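PDB 2P2E: putative Fe-S biosynthesis protein from Lactobacillus salivarius, which is of unknown function but is probably involved in the biosynthesis of iron-sulphur clusters. Local coordinates for residues 18-32 with 43-57. Sequence-based numbering, arbitrary orientation.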
loop_
_atom_site.group_PDB
_atom_site.type_symbol
_atom_site.label_atom_id
_atom_site.label_comp_id
_atom_site.label_asym_id
_atom_site.label_seq_id
_atom_site.Cartn_x
_atom_site.Cartn_y
_atom_site.Cartn_z
ATOM N N TYR A 18 -7.510 -10.342 0.450
ATOM C CA TYR A 18 -6.886 -9.749 1.630
ATOM C C TYR A 18 -7.887 -8.910 2.423
ATOM O O TYR A 18 -7.967 -9.027 3.641
ATOM C CB TYR A 18 -5.693 -8.884 1.220
ATOM C CG TYR A 18 -4.662 -9.611 0.389
ATOM C CD1 TYR A 18 -3.876 -10.623 0.939
ATOM C CD2 TYR A 18 -4.473 -9.289 -0.946
ATOM C CE1 TYR A 18 -2.928 -11.296 0.176
ATOM C CE2 TYR A 18 -3.534 -9.951 -1.719
ATOM C CZ TYR A 18 -2.763 -10.953 -1.155
ATOM O OH TYR A 18 -1.845 -11.612 -1.934
ATOM N N THR A 19 -8.657 -8.069 1.740
ATOM C CA THR A 19 -9.636 -7.255 2.445
ATOM C C THR A 19 -10.662 -8.146 3.132
ATOM O O THR A 19 -11.330 -7.704 4.067
ATOM C CB THR A 19 -10.385 -6.259 1.508
ATOM O OG1 THR A 19 -10.836 -6.937 0.331
ATOM C CG2 THR A 19 -9.485 -5.095 1.131
ATOM N N ASP A 20 -10.784 -9.391 2.665
ATOM C CA ASP A 20 -11.726 -10.343 3.253
ATOM C C ASP A 20 -11.243 -10.888 4.590
ATOM O O ASP A 20 -12.012 -11.516 5.319
ATOM C CB ASP A 20 -12.002 -11.522 2.309
ATOM C CG ASP A 20 -12.988 -11.178 1.202
ATOM O OD1 ASP A 20 -13.777 -10.232 1.371
ATOM O OD2 ASP A 20 -12.982 -11.871 0.165
ATOM N N ASP A 21 -9.974 -10.654 4.912
ATOM C CA ASP A 21 -9.422 -11.115 6.182
ATOM C C ASP A 21 -9.673 -10.082 7.284
ATOM O O ASP A 21 -8.926 -9.119 7.406
ATOM C CB ASP A 21 -7.915 -11.345 6.071
ATOM C CG ASP A 21 -7.331 -12.010 7.310
ATOM O OD1 ASP A 21 -7.971 -11.971 8.384
ATOM O OD2 ASP A 21 -6.226 -12.570 7.212
ATOM N N SER A 22 -10.710 -10.295 8.086
ATOM C CA SER A 22 -11.045 -9.391 9.183
ATOM C C SER A 22 -9.810 -9.018 10.001
ATOM O O SER A 22 -9.715 -7.914 10.541
ATOM C CB SER A 22 -12.055 -10.054 10.121
ATOM O OG SER A 22 -13.209 -10.458 9.421
ATOM N N ASN A 23 -8.873 -9.956 10.084
ATOM C CA ASN A 23 -7.650 -9.779 10.853
ATOM C C ASN A 23 -6.537 -9.135 10.017
ATOM O O ASN A 23 -5.380 -9.060 10.453
ATOM C CB ASN A 23 -7.186 -11.146 11.371
ATOM C CG ASN A 23 -6.554 -11.069 12.749
ATOM O OD1 ASN A 23 -5.343 -11.291 12.916
ATOM N ND2 ASN A 23 -7.373 -10.752 13.752
ATOM N N ALA A 24 -6.888 -8.666 8.824
ATOM C CA ALA A 24 -5.897 -8.062 7.947
ATOM C C ALA A 24 -5.972 -6.541 7.827
ATOM O O ALA A 24 -7.058 -5.954 7.827
ATOM C CB ALA A 24 -5.987 -8.688 6.571
ATOM N N VAL A 25 -4.792 -5.935 7.708
ATOM C CA VAL A 25 -4.612 -4.496 7.576
ATOM C C VAL A 25 -3.716 -4.223 6.363
ATOM O O VAL A 25 -2.762 -4.947 6.106
ATOM C CB VAL A 25 -3.943 -3.903 8.847
ATOM C CG1 VAL A 25 -3.600 -2.434 8.640
ATOM C CG2 VAL A 25 -4.867 -4.060 10.035
ATOM N N LEU A 26 -4.032 -3.174 5.612
ATOM C CA LEU A 26 -3.257 -2.814 4.434
ATOM C C LEU A 26 -2.323 -1.647 4.681
ATOM O O LEU A 26 -2.683 -0.674 5.348
ATOM C CB LEU A 26 -4.186 -2.461 3.278
ATOM C CG LEU A 26 -4.958 -3.633 2.686
ATOM C CD1 LEU A 26 -5.873 -3.149 1.604
ATOM C CD2 LEU A 26 -3.982 -4.636 2.130
ATOM N N LEU A 27 -1.123 -1.749 4.127
ATOM C CA LEU A 27 -0.148 -0.697 4.278
ATOM C C LEU A 27 0.413 -0.250 2.940
ATOM O O LEU A 27 0.728 -1.070 2.077
ATOM C CB LEU A 27 1.010 -1.165 5.147
ATOM C CG LEU A 27 0.701 -1.815 6.487
ATOM C CD1 LEU A 27 2.024 -2.209 7.120
ATOM C CD2 LEU A 27 -0.071 -0.870 7.390
ATOM N N LEU A 28 0.516 1.060 2.764
ATOM C CA LEU A 28 1.120 1.609 1.567
ATOM C C LEU A 28 2.503 1.937 2.102
ATOM O O LEU A 28 2.723 2.985 2.704
ATOM C CB LEU A 28 0.406 2.873 1.123
ATOM C CG LEU A 28 1.027 3.542 -0.100
ATOM C CD1 LEU A 28 1.177 2.555 -1.256
ATOM C CD2 LEU A 28 0.145 4.691 -0.505
ATOM N N ASP A 29 3.426 1.010 1.903
ATOM C CA ASP A 29 4.773 1.157 2.407
ATOM C C ASP A 29 5.754 1.854 1.485
ATOM O O ASP A 29 5.707 1.703 0.270
ATOM C CB ASP A 29 5.314 -0.231 2.780
ATOM C CG ASP A 29 6.761 -0.204 3.226
ATOM O OD1 ASP A 29 7.083 0.581 4.144
ATOM O OD2 ASP A 29 7.574 -0.974 2.668
ATOM N N PHE A 30 6.629 2.649 2.087
ATOM C CA PHE A 30 7.681 3.317 1.348
ATOM C C PHE A 30 8.894 2.488 1.765
ATOM O O PHE A 30 9.369 2.567 2.897
ATOM C CB PHE A 30 7.838 4.771 1.782
ATOM C CG PHE A 30 8.679 5.573 0.848
ATOM C CD1 PHE A 30 8.307 5.705 -0.489
ATOM C CD2 PHE A 30 9.864 6.153 1.275
ATOM C CE1 PHE A 30 9.106 6.395 -1.392
ATOM C CE2 PHE A 30 10.674 6.846 0.382
ATOM C CZ PHE A 30 10.291 6.966 -0.956
ATOM N N ASP A 31 9.358 1.663 0.837
ATOM C CA ASP A 31 10.464 0.750 1.060
ATOM C C ASP A 31 11.796 1.446 1.221
ATOM O O ASP A 31 12.539 1.573 0.261
ATOM C CB ASP A 31 10.541 -0.225 -0.106
ATOM C CG ASP A 31 11.321 -1.450 0.232
ATOM O OD1 ASP A 31 11.910 -1.472 1.331
ATOM O OD2 ASP A 31 11.347 -2.389 -0.590
ATOM N N ASP A 32 12.111 1.882 2.434
ATOM C CA ASP A 32 13.365 2.586 2.674
ATOM C C ASP A 32 14.127 2.020 3.865
ATOM O O ASP A 32 15.142 2.570 4.291
ATOM C CB ASP A 32 13.089 4.073 2.901
ATOM C CG ASP A 32 12.027 4.311 3.956
ATOM O OD1 ASP A 32 11.716 3.366 4.711
ATOM O OD2 ASP A 32 11.509 5.442 4.038
ATOM N N CYS A 43 13.109 -6.914 1.270
ATOM C CA CYS A 43 13.239 -5.465 1.268
ATOM C C CYS A 43 14.120 -4.938 0.155
ATOM O O CYS A 43 15.339 -5.103 0.168
ATOM C CB CYS A 43 13.780 -4.976 2.618
ATOM S SG CYS A 43 12.488 -4.270 3.665
ATOM N N SER A 44 13.491 -4.306 -0.819
ATOM C CA SER A 44 14.216 -3.727 -1.927
ATOM C C SER A 44 14.291 -2.288 -1.449
ATOM O O SER A 44 13.425 -1.468 -1.765
ATOM C CB SER A 44 13.376 -3.845 -3.195
ATOM O OG SER A 44 12.605 -5.039 -3.155
ATOM N N LEU A 45 15.307 -1.987 -0.654
ATOM C CA LEU A 45 15.444 -0.650 -0.104
ATOM C C LEU A 45 15.712 0.438 -1.133
ATOM O O LEU A 45 16.597 1.268 -0.941
ATOM C CB LEU A 45 16.540 -0.648 0.960
ATOM C CG LEU A 45 16.370 -1.772 1.989
ATOM C CD1 LEU A 45 17.561 -1.765 2.926
ATOM C CD2 LEU A 45 15.069 -1.607 2.776
ATOM N N ASN A 46 14.949 0.450 -2.221
ATOM C CA ASN A 46 15.134 1.471 -3.246
ATOM C C ASN A 46 14.115 2.601 -3.071
ATOM O O ASN A 46 13.781 3.317 -4.018
ATOM C CB ASN A 46 14.993 0.849 -4.627
ATOM C CG ASN A 46 13.629 0.258 -4.850
ATOM O OD1 ASN A 46 13.172 -0.603 -4.083
ATOM N ND2 ASN A 46 12.955 0.712 -5.910
ATOM N N SER A 47 13.642 2.760 -1.840
ATOM C CA SER A 47 12.665 3.785 -1.507
ATOM C C SER A 47 11.584 3.885 -2.576
ATOM O O SER A 47 11.463 4.887 -3.285
ATOM C CB SER A 47 13.363 5.132 -1.306
ATOM O OG SER A 47 14.202 5.428 -2.406
ATOM N N ASP A 48 10.801 2.815 -2.684
ATOM C CA ASP A 48 9.712 2.754 -3.636
ATOM C C ASP A 48 8.440 2.309 -2.947
ATOM O O ASP A 48 8.487 1.753 -1.856
ATOM C CB ASP A 48 10.053 1.791 -4.756
ATOM C CG ASP A 48 10.201 2.492 -6.064
ATOM O OD1 ASP A 48 9.977 3.723 -6.079
ATOM O OD2 ASP A 48 10.535 1.824 -7.071
ATOM N N PHE A 49 7.307 2.554 -3.590
ATOM C CA PHE A 49 6.007 2.183 -3.044
ATOM C C PHE A 49 5.629 0.744 -3.277
ATOM O O PHE A 49 5.917 0.183 -4.320
ATOM C CB PHE A 49 4.918 3.044 -3.658
ATOM C CG PHE A 49 4.876 4.422 -3.121
ATOM C CD1 PHE A 49 4.499 4.648 -1.811
ATOM C CD2 PHE A 49 5.193 5.499 -3.926
ATOM C CE1 PHE A 49 4.437 5.937 -1.306
ATOM C CE2 PHE A 49 5.133 6.786 -3.429
ATOM C CZ PHE A 49 4.752 7.005 -2.120
ATOM N N ARG A 50 4.959 0.153 -2.302
ATOM C CA ARG A 50 4.510 -1.219 -2.425
ATOM C C ARG A 50 3.427 -1.460 -1.384
ATOM O O ARG A 50 3.356 -0.751 -0.383
ATOM C CB ARG A 50 5.671 -2.179 -2.203
ATOM C CG ARG A 50 6.254 -2.071 -0.830
ATOM C CD ARG A 50 7.237 -3.176 -0.544
ATOM N NE ARG A 50 7.860 -2.974 0.756
ATOM C CZ ARG A 50 8.616 -3.874 1.366
ATOM N NH1 ARG A 50 8.849 -5.048 0.796
ATOM N NH2 ARG A 50 9.138 -3.603 2.551
ATOM N N ILE A 51 2.574 -2.447 -1.622
ATOM C CA ILE A 51 1.513 -2.764 -0.675
ATOM C C ILE A 51 1.887 -3.919 0.225
ATOM O O ILE A 51 2.280 -4.982 -0.245
ATOM C CB ILE A 51 0.207 -3.156 -1.371
ATOM C CG1 ILE A 51 -0.183 -2.079 -2.370
ATOM C CG2 ILE A 51 -0.896 -3.332 -0.346
ATOM C CD1 ILE A 51 -0.205 -0.721 -1.777
ATOM N N LEU A 52 1.753 -3.706 1.526
ATOM C CA LEU A 52 2.053 -4.741 2.498
ATOM C C LEU A 52 0.776 -5.105 3.217
ATOM O O LEU A 52 -0.047 -4.237 3.503
ATOM C CB LEU A 52 3.051 -4.235 3.536
ATOM C CG LEU A 52 4.547 -4.181 3.251
ATOM C CD1 LEU A 52 4.802 -3.680 1.841
ATOM C CD2 LEU A 52 5.200 -3.276 4.285
ATOM N N VAL A 53 0.602 -6.387 3.498
ATOM C CA VAL A 53 -0.558 -6.825 4.243
ATOM C C VAL A 53 -0.027 -7.544 5.471
ATOM O O VAL A 53 0.794 -8.462 5.386
ATOM C CB VAL A 53 -1.480 -7.734 3.402
ATOM C CG1 VAL A 53 -0.667 -8.718 2.645
ATOM C CG2 VAL A 53 -2.479 -8.457 4.304
ATOM N N VAL A 54 -0.492 -7.069 6.618
ATOM C CA VAL A 54 -0.107 -7.590 7.911
ATOM C C VAL A 54 -1.362 -7.959 8.668
ATOM O O VAL A 54 -2.466 -7.795 8.158
ATOM C CB VAL A 54 0.614 -6.519 8.726
ATOM C CG1 VAL A 54 1.881 -6.096 8.027
ATOM C CG2 VAL A 54 -0.307 -5.333 8.913
ATOM N N SER A 55 -1.176 -8.447 9.893
ATOM C CA SER A 55 -2.282 -8.816 10.768
ATOM C C SER A 55 -2.382 -7.749 11.844
ATOM O O SER A 55 -1.416 -7.039 12.129
ATOM C CB SER A 55 -2.031 -10.173 11.421
ATOM O OG SER A 55 -1.847 -11.187 10.454
ATOM N N LYS A 56 -3.552 -7.644 12.456
ATOM C CA LYS A 56 -3.763 -6.645 13.483
ATOM C C LYS A 56 -2.939 -6.894 14.737
ATOM O O LYS A 56 -3.030 -6.131 15.694
ATOM C CB LYS A 56 -5.250 -6.569 13.816
ATOM C CG LYS A 56 -6.087 -6.194 12.602
ATOM C CD LYS A 56 -7.570 -6.076 12.923
ATOM C CE LYS A 56 -8.349 -5.553 11.720
ATOM N NZ LYS A 56 -9.829 -5.605 11.960
ATOM N N ASP A 57 -2.127 -7.945 14.736
ATOM C CA ASP A 57 -1.298 -8.232 15.906
ATOM C C ASP A 57 0.137 -7.713 15.758
ATOM O O ASP A 57 0.805 -7.418 16.752
ATOM C CB ASP A 57 -1.273 -9.742 16.204
ATOM C CG ASP A 57 -0.946 -10.580 14.977
ATOM O OD1 ASP A 57 -1.862 -10.826 14.167
ATOM O OD2 ASP A 57 0.230 -10.985 14.816
#
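Arg50 grips Asp29 across an antiparallel pair of strands, 24-30 and 49-55, which run from Ala24 opposite Ser55 to Phe30 opposite Phe49. From CB the arginine starts between its own backbone N and carbonyl carbon (chi1 62°), then extends from CG to NE. CG and CD pass alongside Asp29 OD2; NE donates to that oxygen's anti lone pair at 2.8 Å, and NH2 reaches the same OD2 at 3.1 Å, both nearly in the guanidinium plane. Asp31 OD2 sits over the centre of one guanidinium face, 3.7 Å above the plane, and Asp31 OD1 makes a long ion pair with NH2, charges attracting with no N-H directed at the oxygen; Leu52 CG covers the opposite face near the rim. NH1 donates to the backbone carbonyl of Val42. Asp29 OD1 is bound by Tyr64 OH, fixing the carboxylate from its other oxygen. Replacing Arg50 by an alanine would probably cost Asp29 OD2 both N-H donors and take the nearby positive charge from Asp31. On the other sheet face, the edge of Phe30 meets the face of Phe49, ring centres 5.4 Å apart and planes at 63°, and Leu28 CD1 touches Ile51 CD1 at 3.6 Å. At the far end Lys56 NZ donates to Ser22 O at 2.7 Å, almost in line with the C=O. Two carboxylates, one in the guanidinium plane and one over its face, are likely to hold its charge and fix its rotation.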